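PDB 2WU0: phytase from Klebsiella pneumoniae, which probably hydrolyses phytate (inositol hexakisphosphate), starting at the 3-phosphate, as a member of the histidine acid phosphatase family. Local coordinates for residues S23-R28 against Q99-T104; G155-R160 against T187-E192; G203-A208 against T246-L251; Y339-G344 against M360-W365. The protein carries 4 engineered substitutions. All coordinates share one frame; numbering follows the deposited sequence.

Contact 1: residues S23-R28 against Q99-T104; sequences SRAGIR and QRTRAT. Engineered in segment 23-28: Ala25 (natural residue His). With SO4 (sulfate ion), chain F; SO4 (sulfate ion), chain E.
The guanidinium of Arg100 has Arg28 CD over one face, 3.4 Å above its plane near the rim, while two sulfates share its edge. Arg100 NE points at O3 of the chain F sulfate over 2.7 Å in a nearly straight bond (171°), and NH1 and NH2 also reach the chain E sulfate. Arg28 turns its plane 69° from that of Arg100 and gives its edge to O4 of the chain F sulfate (NE to O4 2.7 Å). Arg24, extended from CG to NE, meets the same ion edge-on through NE and NH2. Three arginines surround one anion, probably from the crystallisation liquor, consistent with a phosphate pocket; His290 ND1 and Asp291 N also bond to sulfate. Residues 24-28 belong to the RHGxRxP signature of histidine acid phosphatases; Ala25 is engineered in place of its histidine, the family's nucleophile, its CB 3.2 Å from O3 of the chain F sulfate. Gly26 N donates to Thr104 OG1 (2.8 Å), which donates to Arg100 O, tying loop to helix. The loop leaves strand 14-24 and rests on the start of helix 99-112; Thr101 and Thr104 touch Val288 of strand 284-289, and helix 204-219 covers Arg28 with Glu212 and Leu216.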
loop_
_atom_site.group_PDB
_atom_site.type_symbol
_atom_site.label_atom_id
_atom_site.label_comp_id
_atom_site.label_asym_id
_atom_site.label_seq_id
_atom_site.Cartn_x
_atom_site.Cartn_y
_atom_site.Cartn_z
ATOM N N SER A 23 -6.720 -0.133 -0.424
ATOM C CA SER A 23 -5.960 -0.294 -1.644
ATOM C C SER A 23 -4.893 0.784 -1.756
ATOM O O SER A 23 -5.093 1.919 -1.326
ATOM C CB SER A 23 -6.887 -0.203 -2.849
ATOM O OG SER A 23 -6.191 -0.564 -4.029
ATOM N N ARG A 24 -3.751 0.412 -2.317
ATOM C CA ARG A 24 -2.807 1.396 -2.818
ATOM C C ARG A 24 -3.269 1.873 -4.195
ATOM O O ARG A 24 -3.941 1.132 -4.928
ATOM C CB ARG A 24 -1.410 0.812 -2.931
ATOM C CG ARG A 24 -0.365 1.884 -3.216
ATOM C CD ARG A 24 0.987 1.309 -3.559
ATOM N NE ARG A 24 1.865 2.359 -4.054
ATOM C CZ ARG A 24 3.042 2.149 -4.633
ATOM N NH1 ARG A 24 3.495 0.918 -4.825
ATOM N NH2 ARG A 24 3.748 3.187 -5.059
ATOM N N ALA A 25 -2.931 3.119 -4.523
ATOM C CA ALA A 25 -3.046 3.627 -5.879
ATOM C C ALA A 25 -2.341 2.680 -6.813
ATOM O O ALA A 25 -1.448 1.926 -6.414
ATOM C CB ALA A 25 -2.424 5.000 -5.997
ATOM N N GLY A 26 -2.749 2.719 -8.065
ATOM C CA GLY A 26 -2.114 1.904 -9.087
ATOM C C GLY A 26 -0.804 2.498 -9.560
ATOM O O GLY A 26 -0.261 3.412 -8.961
ATOM N N ILE A 27 -0.312 1.946 -10.659
ATOM C CA ILE A 27 0.979 2.308 -11.214
ATOM C C ILE A 27 0.996 3.794 -11.573
ATOM O O ILE A 27 0.118 4.291 -12.270
ATOM C CB ILE A 27 1.311 1.432 -12.435
ATOM C CG1 ILE A 27 1.413 -0.043 -11.987
ATOM C CG2 ILE A 27 2.597 1.917 -13.120
ATOM C CD1 ILE A 27 1.682 -1.056 -13.091
ATOM N N ARG A 28 1.992 4.500 -11.050
ATOM C CA ARG A 28 2.225 5.884 -11.407
ATOM C C ARG A 28 3.625 6.022 -11.955
ATOM O O ARG A 28 4.468 5.154 -11.731
ATOM C CB ARG A 28 2.054 6.784 -10.188
ATOM C CG ARG A 28 2.792 6.311 -8.957
ATOM C CD ARG A 28 2.897 7.452 -7.937
ATOM N NE ARG A 28 3.644 7.050 -6.759
ATOM C CZ ARG A 28 4.961 6.873 -6.731
ATOM N NH1 ARG A 28 5.710 7.104 -7.799
ATOM N NH2 ARG A 28 5.543 6.490 -5.603
ATOM N N GLN A 99 -5.163 12.573 -7.759
ATOM C CA GLN A 99 -5.677 12.083 -9.017
ATOM C C GLN A 99 -5.535 10.573 -9.094
ATOM O O GLN A 99 -6.481 9.867 -9.443
ATOM C CB GLN A 99 -4.934 12.742 -10.168
ATOM C CG GLN A 99 -5.506 12.425 -11.540
ATOM C CD GLN A 99 -5.086 11.080 -12.067
ATOM O OE1 GLN A 99 -4.252 10.398 -11.472
ATOM N NE2 GLN A 99 -5.680 10.675 -13.185
ATOM N N ARG A 100 -4.358 10.073 -8.742
ATOM C CA ARG A 100 -4.079 8.654 -8.941
ATOM C C ARG A 100 -4.938 7.740 -8.069
ATOM O O ARG A 100 -5.327 6.658 -8.494
ATOM C CB ARG A 100 -2.588 8.351 -8.766
ATOM C CG ARG A 100 -2.013 8.614 -7.395
ATOM C CD ARG A 100 -0.635 8.020 -7.338
ATOM N NE ARG A 100 0.084 8.338 -6.117
ATOM C CZ ARG A 100 0.711 9.486 -5.886
ATOM N NH1 ARG A 100 0.663 10.484 -6.754
ATOM N NH2 ARG A 100 1.353 9.658 -4.745
ATOM N N THR A 101 -5.239 8.169 -6.857
ATOM C CA THR A 101 -6.047 7.351 -5.975
ATOM C C THR A 101 -7.520 7.410 -6.406
ATOM O O THR A 101 -8.220 6.406 -6.400
ATOM C CB THR A 101 -5.847 7.757 -4.505
ATOM O OG1 THR A 101 -5.876 9.187 -4.390
ATOM C CG2 THR A 101 -4.500 7.240 -4.002
ATOM N N ARG A 102 -7.985 8.584 -6.816
ATOM C CA ARG A 102 -9.321 8.661 -7.379
ATOM C C ARG A 102 -9.452 7.765 -8.598
ATOM O O ARG A 102 -10.370 6.955 -8.670
ATOM C CB ARG A 102 -9.676 10.080 -7.745
ATOM C CG ARG A 102 -9.979 10.911 -6.530
ATOM C CD ARG A 102 -10.605 12.169 -6.952
ATOM N NE ARG A 102 -9.657 13.009 -7.654
ATOM C CZ ARG A 102 -9.968 13.853 -8.630
ATOM N NH1 ARG A 102 -11.224 13.944 -9.074
ATOM N NH2 ARG A 102 -8.993 14.582 -9.179
ATOM N N ALA A 103 -8.528 7.889 -9.538
ATOM C CA ALA A 103 -8.570 7.062 -10.734
ATOM C C ALA A 103 -8.519 5.558 -10.374
ATOM O O ALA A 103 -9.207 4.737 -10.994
ATOM C CB ALA A 103 -7.437 7.440 -11.697
ATOM N N THR A 104 -7.730 5.211 -9.364
ATOM C CA THR A 104 -7.613 3.826 -8.929
ATOM C C THR A 104 -8.934 3.353 -8.319
ATOM O O THR A 104 -9.418 2.272 -8.640
ATOM C CB THR A 104 -6.444 3.641 -7.938
ATOM O OG1 THR A 104 -5.201 3.916 -8.606
ATOM C CG2 THR A 104 -6.421 2.235 -7.408
HETATM S S SO4 F . 1.358 5.964 -3.942
HETATM O O1 SO4 F . 1.957 7.108 -3.291
HETATM O O2 SO4 F . 1.329 4.894 -2.960
HETATM O O3 SO4 F . 0.009 6.317 -4.349
HETATM O O4 SO4 F . 2.111 5.537 -5.095
HETATM S S SO4 E . 2.678 13.227 -4.290
HETATM O O1 SO4 E . 2.839 11.976 -3.551
HETATM O O2 SO4 E . 2.219 13.016 -5.672
HETATM O O3 SO4 E . 1.679 14.037 -3.592
HETATM O O4 SO4 E . 3.987 13.904 -4.311
#

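Contact 2: residues G155-R160 against T187-E192; sequences GDLAQR and TPWRVE
Trp189 sets CG beside its backbone N and anti to the carbonyl carbon (chi1 -70°), which carries the indole towards the helical turn of Leu157 and Arg160. Val191 has CG1 anti to N (chi1 -178°), leaving CG2 to meet Leu157. The motif is a helix start packed against the approach to a β-hairpin: helix 157-163 faces the first strand, 191-193, which pairs antiparallel with 199-201. Leu157 and Trp189 carry the contact in nearly equal shares. Their side chains cross at about a right angle, with Leu157 CB 4.1 Å from Trp189 CB. Leu157 CD1 also lies against the backbone of the incoming chain, beside Trp189 O, Arg190 CA and Val191 N. Further along, Trp189 CZ3 comes 4.0 Å from Arg160 O at an oblique angle. No hydrogen bond joins the two segments, so apolar packing holds them. Ile201 of the second hairpin strand touches Leu157, Trp189 and Val191, and helix 143-154 covers Val191 with Leu147 and Val150. Arg160 turns its charged end away from the hairpin, towards Ala154 O and helix 235-250. The helix start is capped by Asp156, the N-cap residue, whose OD1 accepts from Gln159 N over 3.0 Å, the N-H arriving from above the carboxylate plane, 71° out of it.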
loop_
_atom_site.group_PDB
_atom_site.type_symbol
_atom_site.label_atom_id
_atom_site.label_comp_id
_atom_site.label_asym_id
_atom_site.label_seq_id
_atom_site.Cartn_x
_atom_site.Cartn_y
_atom_site.Cartn_z
ATOM N N GLY A 155 19.584 3.130 14.547
ATOM C CA GLY A 155 20.779 2.633 15.242
ATOM C C GLY A 155 22.040 2.959 14.456
ATOM O O GLY A 155 22.172 4.063 13.934
ATOM N N ASP A 156 22.958 1.999 14.352
ATOM C CA ASP A 156 24.166 2.180 13.541
ATOM C C ASP A 156 23.769 2.138 12.066
ATOM O O ASP A 156 23.530 1.057 11.512
ATOM C CB ASP A 156 25.227 1.109 13.861
ATOM C CG ASP A 156 26.575 1.379 13.185
ATOM O OD1 ASP A 156 26.665 2.159 12.202
ATOM O OD2 ASP A 156 27.566 0.783 13.639
ATOM N N LEU A 157 23.687 3.325 11.455
ATOM C CA LEU A 157 23.317 3.463 10.044
ATOM C C LEU A 157 24.442 3.050 9.106
ATOM O O LEU A 157 24.172 2.589 8.009
ATOM C CB LEU A 157 22.857 4.893 9.726
ATOM C CG LEU A 157 21.368 5.208 9.962
ATOM C CD1 LEU A 157 21.125 6.723 10.051
ATOM C CD2 LEU A 157 20.488 4.559 8.870
ATOM N N ALA A 158 25.696 3.203 9.526
ATOM C CA ALA A 158 26.832 2.738 8.717
ATOM C C ALA A 158 26.792 1.217 8.612
ATOM O O ALA A 158 27.152 0.640 7.579
ATOM C CB ALA A 158 28.176 3.212 9.311
ATOM N N GLN A 159 26.340 0.577 9.686
ATOM C CA GLN A 159 26.204 -0.869 9.714
ATOM C C GLN A 159 25.035 -1.291 8.810
ATOM O O GLN A 159 25.104 -2.319 8.136
ATOM C CB GLN A 159 26.043 -1.360 11.170
ATOM C CG GLN A 159 26.083 -2.879 11.367
ATOM C CD GLN A 159 24.762 -3.550 10.988
ATOM O OE1 GLN A 159 23.671 -3.018 11.263
ATOM N NE2 GLN A 159 24.852 -4.712 10.330
ATOM N N ARG A 160 23.977 -0.490 8.776
ATOM C CA ARG A 160 22.845 -0.774 7.903
ATOM C C ARG A 160 23.200 -0.637 6.421
ATOM O O ARG A 160 22.670 -1.379 5.589
ATOM C CB ARG A 160 21.664 0.142 8.230
ATOM C CG ARG A 160 20.885 -0.285 9.439
ATOM C CD ARG A 160 19.797 0.718 9.797
ATOM N NE ARG A 160 18.892 0.157 10.808
ATOM C CZ ARG A 160 17.771 -0.503 10.533
ATOM N NH1 ARG A 160 17.391 -0.714 9.280
ATOM N NH2 ARG A 160 17.021 -0.955 11.525
ATOM N N THR A 187 27.156 9.376 -0.438
ATOM C CA THR A 187 26.780 10.076 0.795
ATOM C C THR A 187 26.385 9.096 1.898
ATOM O O THR A 187 25.444 8.328 1.726
ATOM C CB THR A 187 25.643 11.080 0.549
ATOM O OG1 THR A 187 24.622 10.456 -0.237
ATOM C CG2 THR A 187 26.184 12.354 -0.186
ATOM N N PRO A 188 27.117 9.120 3.036
ATOM C CA PRO A 188 26.798 8.237 4.166
ATOM C C PRO A 188 25.410 8.518 4.721
ATOM O O PRO A 188 24.868 9.604 4.502
ATOM C CB PRO A 188 27.879 8.573 5.210
ATOM C CG PRO A 188 28.972 9.251 4.448
ATOM C CD PRO A 188 28.285 9.976 3.329
ATOM N N TRP A 189 24.855 7.542 5.435
ATOM C CA TRP A 189 23.436 7.566 5.802
ATOM C C TRP A 189 23.185 8.207 7.155
ATOM O O TRP A 189 23.544 7.646 8.182
ATOM C CB TRP A 189 22.877 6.144 5.803
ATOM C CG TRP A 189 22.752 5.557 4.443
ATOM C CD1 TRP A 189 23.149 6.110 3.261
ATOM C CD2 TRP A 189 22.227 4.275 4.126
ATOM N NE1 TRP A 189 22.881 5.259 2.228
ATOM C CE2 TRP A 189 22.317 4.121 2.732
ATOM C CE3 TRP A 189 21.681 3.240 4.887
ATOM C CZ2 TRP A 189 21.883 2.980 2.083
ATOM C CZ3 TRP A 189 21.245 2.106 4.242
ATOM C CH2 TRP A 189 21.347 1.983 2.852
ATOM N N ARG A 190 22.564 9.380 7.151
ATOM C CA ARG A 190 22.219 10.066 8.387
ATOM C C ARG A 190 20.732 10.297 8.445
ATOM O O ARG A 190 20.083 10.469 7.407
ATOM C CB ARG A 190 22.886 11.434 8.462
ATOM C CG ARG A 190 24.359 11.472 8.153
ATOM C CD ARG A 190 24.905 12.861 8.457
ATOM N NE ARG A 190 26.127 13.121 7.705
ATOM C CZ ARG A 190 27.314 12.551 7.944
ATOM N NH1 ARG A 190 27.468 11.656 8.927
ATOM N NH2 ARG A 190 28.364 12.875 7.188
ATOM N N VAL A 191 20.191 10.343 9.656
ATOM C CA VAL A 191 18.837 10.833 9.830
ATOM C C VAL A 191 18.881 12.347 9.681
ATOM O O VAL A 191 19.739 13.006 10.259
ATOM C CB VAL A 191 18.235 10.457 11.177
ATOM C CG1 VAL A 191 16.806 10.960 11.249
ATOM C CG2 VAL A 191 18.270 8.959 11.364
ATOM N N GLU A 192 17.982 12.876 8.858
ATOM C CA GLU A 192 17.852 14.312 8.650
ATOM C C GLU A 192 16.422 14.710 8.900
ATOM O O GLU A 192 15.519 13.884 8.776
ATOM C CB GLU A 192 18.260 14.684 7.233
ATOM C CG GLU A 192 19.726 14.420 6.989
ATOM C CD GLU A 192 20.271 15.173 5.812
ATOM O OE1 GLU A 192 20.008 14.736 4.678
ATOM O OE2 GLU A 192 20.976 16.187 6.026
#

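Contact 3: residues G203-A208 against T246-L251; sequences GLSVMA and TENYDL. With SO4 (sulfate ion), chain G.
Asn248 lies against Ala208 and Ser205 in the closer part of this helix pair, its CB 3.5 Å from Ala208 CB. The axes of helix segments 204-208 and 246-250 approach to 9.0 Å and cross at -128°. CG of Asn248 stands anti to the backbone N (chi1 -165°), sending the amide across to the facing helix. Buried Leu204 extends this packing with its two methyls: CD1 meets Glu247 CB, and CD2 lies 4.0 Å from Leu251 CD1, the two leucines crossing at about a right angle. The partly exposed rim is looser: Glu247 flanks Leu204 with CB and CG, then bends at chi2 so that its carboxylate leads off towards helix 157-163. A single polar bond crosses the interface, Asn248 ND2 to Ser205 OG (3.0 Å), bent to 137° and tilted from the amide plane. As modelled, Ser205 OG accepts from Ile201 N as well, linking the helix start to the end of strand 199-201, while the rest of the interface is essentially apolar.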
loop_
_atom_site.group_PDB
_atom_site.type_symbol
_atom_site.label_atom_id
_atom_site.label_comp_id
_atom_site.label_asym_id
_atom_site.label_seq_id
_atom_site.Cartn_x
_atom_site.Cartn_y
_atom_site.Cartn_z
ATOM N N GLY A 203 20.594 9.595 1.436
ATOM C CA GLY A 203 21.075 8.565 0.514
ATOM C C GLY A 203 20.100 7.414 0.350
ATOM O O GLY A 203 19.700 7.081 -0.773
ATOM N N LEU A 204 19.729 6.810 1.484
ATOM C CA LEU A 204 18.823 5.664 1.509
ATOM C C LEU A 204 17.468 6.027 0.937
ATOM O O LEU A 204 16.957 5.318 0.089
ATOM C CB LEU A 204 18.652 5.120 2.935
ATOM C CG LEU A 204 17.509 4.139 3.191
ATOM C CD1 LEU A 204 17.631 2.897 2.300
ATOM C CD2 LEU A 204 17.519 3.780 4.646
ATOM N N SER A 205 16.890 7.119 1.405
ATOM C CA SER A 205 15.563 7.529 0.958
ATOM C C SER A 205 15.466 7.697 -0.554
ATOM O O SER A 205 14.570 7.118 -1.192
ATOM C CB SER A 205 15.156 8.823 1.644
ATOM O OG SER A 205 15.073 8.598 3.033
ATOM N N VAL A 206 16.371 8.493 -1.120
ATOM C CA VAL A 206 16.409 8.700 -2.564
ATOM C C VAL A 206 16.696 7.389 -3.317
ATOM O O VAL A 206 16.146 7.164 -4.387
ATOM C CB VAL A 206 17.426 9.788 -2.964
ATOM C CG1 VAL A 206 17.538 9.882 -4.482
ATOM C CG2 VAL A 206 17.003 11.129 -2.394
ATOM N N MET A 207 17.540 6.524 -2.765
ATOM C CA MET A 207 17.727 5.199 -3.352
ATOM C C MET A 207 16.387 4.432 -3.361
ATOM O O MET A 207 16.041 3.769 -4.344
ATOM C CB MET A 207 18.809 4.402 -2.606
ATOM C CG MET A 207 20.221 4.703 -3.031
ATOM S SD MET A 207 21.418 4.096 -1.822
ATOM C CE MET A 207 22.926 4.882 -2.377
ATOM N N ALA A 208 15.647 4.526 -2.260
ATOM C CA ALA A 208 14.325 3.900 -2.155
ATOM C C ALA A 208 13.424 4.467 -3.233
ATOM O O ALA A 208 12.777 3.719 -3.945
ATOM C CB ALA A 208 13.709 4.122 -0.761
ATOM N N THR A 246 12.477 -1.661 1.398
ATOM C CA THR A 246 12.105 -2.189 2.699
ATOM C C THR A 246 12.859 -1.424 3.778
ATOM O O THR A 246 12.271 -0.992 4.771
ATOM C CB THR A 246 12.380 -3.708 2.798
ATOM O OG1 THR A 246 11.501 -4.404 1.903
ATOM C CG2 THR A 246 12.154 -4.232 4.224
ATOM N N GLU A 247 14.151 -1.214 3.566
ATOM C CA GLU A 247 14.950 -0.485 4.549
ATOM C C GLU A 247 14.368 0.895 4.842
ATOM O O GLU A 247 14.243 1.296 5.999
ATOM C CB GLU A 247 16.389 -0.313 4.080
ATOM C CG GLU A 247 17.361 -0.043 5.216
ATOM C CD GLU A 247 17.686 -1.298 6.008
ATOM O OE1 GLU A 247 17.009 -2.330 5.810
ATOM O OE2 GLU A 247 18.625 -1.257 6.822
ATOM N N ASN A 248 14.014 1.627 3.799
ATOM C CA ASN A 248 13.516 2.977 4.010
ATOM C C ASN A 248 12.158 2.990 4.731
ATOM O O ASN A 248 11.904 3.846 5.599
ATOM C CB ASN A 248 13.441 3.726 2.680
ATOM C CG ASN A 248 13.280 5.205 2.864
ATOM O OD1 ASN A 248 12.320 5.779 2.378
ATOM N ND2 ASN A 248 14.207 5.830 3.582
ATOM N N TYR A 249 11.292 2.041 4.362
ATOM C CA TYR A 249 10.013 1.863 5.054
ATOM C C TYR A 249 10.241 1.552 6.539
ATOM O O TYR A 249 9.658 2.184 7.403
ATOM C CB TYR A 249 9.138 0.827 4.326
ATOM C CG TYR A 249 8.255 1.514 3.315
ATOM C CD1 TYR A 249 8.777 1.997 2.126
ATOM C CD2 TYR A 249 6.921 1.772 3.589
ATOM C CE1 TYR A 249 7.999 2.671 1.216
ATOM C CE2 TYR A 249 6.127 2.464 2.683
ATOM C CZ TYR A 249 6.679 2.907 1.497
ATOM O OH TYR A 249 5.903 3.581 0.590
ATOM N N ASP A 250 11.165 0.644 6.840
ATOM C CA ASP A 250 11.521 0.356 8.234
ATOM C C ASP A 250 11.923 1.595 9.017
ATOM O O ASP A 250 11.743 1.634 10.227
ATOM C CB ASP A 250 12.656 -0.673 8.321
ATOM C CG ASP A 250 12.244 -2.041 7.833
ATOM O OD1 ASP A 250 11.086 -2.437 8.062
ATOM O OD2 ASP A 250 13.070 -2.724 7.204
ATOM N N LEU A 251 12.487 2.592 8.352
ATOM C CA LEU A 251 12.973 3.763 9.060
ATOM C C LEU A 251 12.131 5.016 8.831
ATOM O O LEU A 251 12.538 6.115 9.197
ATOM C CB LEU A 251 14.434 4.020 8.700
ATOM C CG LEU A 251 15.383 2.839 8.883
ATOM C CD1 LEU A 251 16.785 3.261 8.497
ATOM C CD2 LEU A 251 15.356 2.321 10.296
HETATM S S SO4 G . 7.147 6.058 -1.987
HETATM O O1 SO4 G . 6.216 5.474 -2.942
HETATM O O2 SO4 G . 7.188 7.509 -2.226
HETATM O O3 SO4 G . 6.717 5.778 -0.614
HETATM O O4 SO4 G . 8.461 5.451 -2.210
#

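Contact 4: residues Y339-G344 against M360-W365; sequences YFQAQG and MLRQEW
Arg362 lays its aliphatic chain obliquely against the ring of Tyr339, with Arg362 CD 3.7 Å from Tyr339 CG, and the guanidinium plane stands 82° from the ring. The charge lies farther off, CZ being 5.8 Å from the ring centroid, so any cation-pi attraction is weak. On the same sheet face Gln341 meets Met360: the thioether, bent at chi2 and chi3, brings CE to 3.5 Å from Gln341 CG, while SD lies 3.7 Å from Gln343 CG. On the opposite face Leu361 CD1 reaches past Ala342 to Gly344 N. Between the two layers of side chains run antiparallel strands of the large mixed sheet, with Phe340-Gln363 and Ala342-Leu361 as hydrogen-bonded pairs; Phe340 N to Gln363 O measures 2.9 Å. The polar ends find partners beyond the pair: Tyr339 OH at Glu324, Gln341 NE2 at Ser320, and Glu364 at Thr377 and Arg337. The chemistry implies division of labour: backbone bonds join the strands, and the side chains contribute mainly carbon and sulfur packing.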
loop_
_atom_site.group_PDB
_atom_site.type_symbol
_atom_site.label_atom_id
_atom_site.label_comp_id
_atom_site.label_asym_id
_atom_site.label_seq_id
_atom_site.Cartn_x
_atom_site.Cartn_y
_atom_site.Cartn_z
ATOM N N TYR A 339 -5.830 -10.230 5.360
ATOM C CA TYR A 339 -4.723 -10.538 4.459
ATOM C C TYR A 339 -4.244 -9.362 3.642
ATOM O O TYR A 339 -4.926 -8.350 3.513
ATOM C CB TYR A 339 -5.096 -11.691 3.536
ATOM C CG TYR A 339 -6.354 -11.467 2.748
ATOM C CD1 TYR A 339 -7.593 -11.728 3.306
ATOM C CD2 TYR A 339 -6.304 -11.001 1.448
ATOM C CE1 TYR A 339 -8.749 -11.529 2.589
ATOM C CE2 TYR A 339 -7.456 -10.801 0.719
ATOM C CZ TYR A 339 -8.671 -11.070 1.297
ATOM O OH TYR A 339 -9.801 -10.873 0.591
ATOM N N PHE A 340 -3.047 -9.515 3.098
ATOM C CA PHE A 340 -2.506 -8.569 2.146
ATOM C C PHE A 340 -2.438 -9.251 0.798
ATOM O O PHE A 340 -2.070 -10.410 0.717
ATOM C CB PHE A 340 -1.116 -8.111 2.578
ATOM C CG PHE A 340 -0.517 -7.114 1.653
ATOM C CD1 PHE A 340 -1.038 -5.831 1.576
ATOM C CD2 PHE A 340 0.532 -7.459 0.830
ATOM C CE1 PHE A 340 -0.506 -4.905 0.707
ATOM C CE2 PHE A 340 1.066 -6.542 -0.038
ATOM C CZ PHE A 340 0.538 -5.253 -0.096
ATOM N N GLN A 341 -2.822 -8.557 -0.261
ATOM C CA GLN A 341 -2.827 -9.178 -1.589
ATOM C C GLN A 341 -2.190 -8.239 -2.597
ATOM O O GLN A 341 -2.245 -7.010 -2.461
ATOM C CB GLN A 341 -4.252 -9.582 -2.032
ATOM C CG GLN A 341 -5.157 -8.409 -2.316
ATOM C CD GLN A 341 -6.616 -8.777 -2.472
ATOM O OE1 GLN A 341 -6.955 -9.827 -3.005
ATOM N NE2 GLN A 341 -7.497 -7.887 -2.023
ATOM N N ALA A 342 -1.574 -8.831 -3.607
ATOM C CA ALA A 342 -0.957 -8.057 -4.658
ATOM C C ALA A 342 -0.744 -8.960 -5.858
ATOM O O ALA A 342 -0.926 -10.180 -5.753
ATOM C CB ALA A 342 0.354 -7.491 -4.167
ATOM N N GLN A 343 -0.397 -8.373 -6.997
ATOM C CA GLN A 343 0.120 -9.164 -8.104
ATOM C C GLN A 343 1.645 -9.100 -8.177
ATOM O O GLN A 343 2.280 -8.131 -7.732
ATOM C CB GLN A 343 -0.475 -8.722 -9.425
ATOM C CG GLN A 343 -1.951 -8.967 -9.559
ATOM C CD GLN A 343 -2.426 -8.696 -10.964
ATOM O OE1 GLN A 343 -2.623 -7.535 -11.359
ATOM N NE2 GLN A 343 -2.615 -9.765 -11.736
ATOM N N GLY A 344 2.218 -10.165 -8.720
ATOM C CA GLY A 344 3.649 -10.278 -8.884
ATOM C C GLY A 344 4.097 -9.350 -9.977
ATOM O O GLY A 344 3.283 -8.856 -10.769
ATOM N N MET A 360 -3.586 -14.325 -7.586
ATOM C CA MET A 360 -3.123 -13.189 -6.786
ATOM C C MET A 360 -2.215 -13.740 -5.688
ATOM O O MET A 360 -2.459 -14.820 -5.141
ATOM C CB MET A 360 -4.291 -12.381 -6.175
ATOM C CG MET A 360 -4.952 -11.382 -7.150
ATOM S SD MET A 360 -4.483 -9.657 -6.921
ATOM C CE MET A 360 -5.702 -9.161 -5.720
ATOM N N LEU A 361 -1.148 -13.015 -5.394
ATOM C CA LEU A 361 -0.293 -13.368 -4.284
ATOM C C LEU A 361 -0.994 -12.870 -3.038
ATOM O O LEU A 361 -1.625 -11.810 -3.048
ATOM C CB LEU A 361 1.085 -12.723 -4.419
ATOM C CG LEU A 361 1.771 -12.908 -5.774
ATOM C CD1 LEU A 361 3.017 -12.014 -5.839
ATOM C CD2 LEU A 361 2.079 -14.390 -6.030
ATOM N N ARG A 362 -0.890 -13.628 -1.961
ATOM C CA ARG A 362 -1.649 -13.311 -0.779
ATOM C C ARG A 362 -1.002 -13.906 0.436
ATOM O O ARG A 362 -0.591 -15.056 0.415
ATOM C CB ARG A 362 -3.075 -13.845 -0.921
ATOM C CG ARG A 362 -3.956 -13.545 0.271
ATOM C CD ARG A 362 -5.426 -13.710 -0.055
ATOM N NE ARG A 362 -5.648 -14.981 -0.725
ATOM C CZ ARG A 362 -5.984 -15.137 -2.001
ATOM N NH1 ARG A 362 -6.191 -14.092 -2.809
ATOM N NH2 ARG A 362 -6.128 -16.370 -2.463
ATOM N N GLN A 363 -0.906 -13.111 1.493
ATOM C CA GLN A 363 -0.509 -13.624 2.793
ATOM C C GLN A 363 -1.531 -13.251 3.852
ATOM O O GLN A 363 -1.970 -12.106 3.950
ATOM C CB GLN A 363 0.864 -13.111 3.200
ATOM C CG GLN A 363 1.410 -13.797 4.445
ATOM C CD GLN A 363 2.804 -13.338 4.743
ATOM O OE1 GLN A 363 3.557 -12.989 3.836
ATOM N NE2 GLN A 363 3.155 -13.307 6.012
ATOM N N GLU A 364 -1.901 -14.246 4.645
ATOM C CA GLU A 364 -2.872 -14.046 5.700
ATOM C C GLU A 364 -2.200 -13.775 7.037
ATOM O O GLU A 364 -1.246 -14.441 7.414
ATOM C CB GLU A 364 -3.758 -15.265 5.833
ATOM C CG GLU A 364 -4.677 -15.516 4.666
ATOM C CD GLU A 364 -5.436 -16.793 4.861
ATOM O OE1 GLU A 364 -4.784 -17.827 5.142
ATOM O OE2 GLU A 364 -6.679 -16.773 4.756
ATOM N N TRP A 365 -2.721 -12.783 7.740
ATOM C CA TRP A 365 -2.357 -12.536 9.125
ATOM C C TRP A 365 -2.861 -13.696 9.962
ATOM O O TRP A 365 -3.830 -14.345 9.597
ATOM C CB TRP A 365 -2.976 -11.215 9.603
ATOM C CG TRP A 365 -2.787 -10.947 11.054
ATOM C CD1 TRP A 365 -1.674 -10.438 11.667
ATOM C CD2 TRP A 365 -3.744 -11.188 12.091
ATOM N NE1 TRP A 365 -1.883 -10.349 13.029
ATOM C CE2 TRP A 365 -3.146 -10.798 13.313
ATOM C CE3 TRP A 365 -5.047 -11.704 12.107
ATOM C CZ2 TRP A 365 -3.810 -10.900 14.531
ATOM C CZ3 TRP A 365 -5.705 -11.795 13.313
ATOM C CH2 TRP A 365 -5.088 -11.394 14.513
#

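Overall arrangement
Contacts 2 and 3 form one continuous patch, their centres about 11 Å apart: Arg160 NH1 forms a salt bridge to Glu247 OE2 at 2.8 Å, and Leu157 CD2 packs on Leu251 CD1. Contact 1, with its sulfates, probably marks the phosphate pocket. It lies about 22 Å from contact 3 between centres, although helix 204-219, which opens in contact 3, also supplies Glu212 to pair with Arg24. Contacts 1 and 4 both reach the same mixed sheet, contact 1 through the end of strand 14-24, with about 18 Å between centres. Contact 4 has its own nearby site: the side chain of Gln343 is about 7 Å from that of His358, a magnesium ligand, although this chain holds no magnesium there.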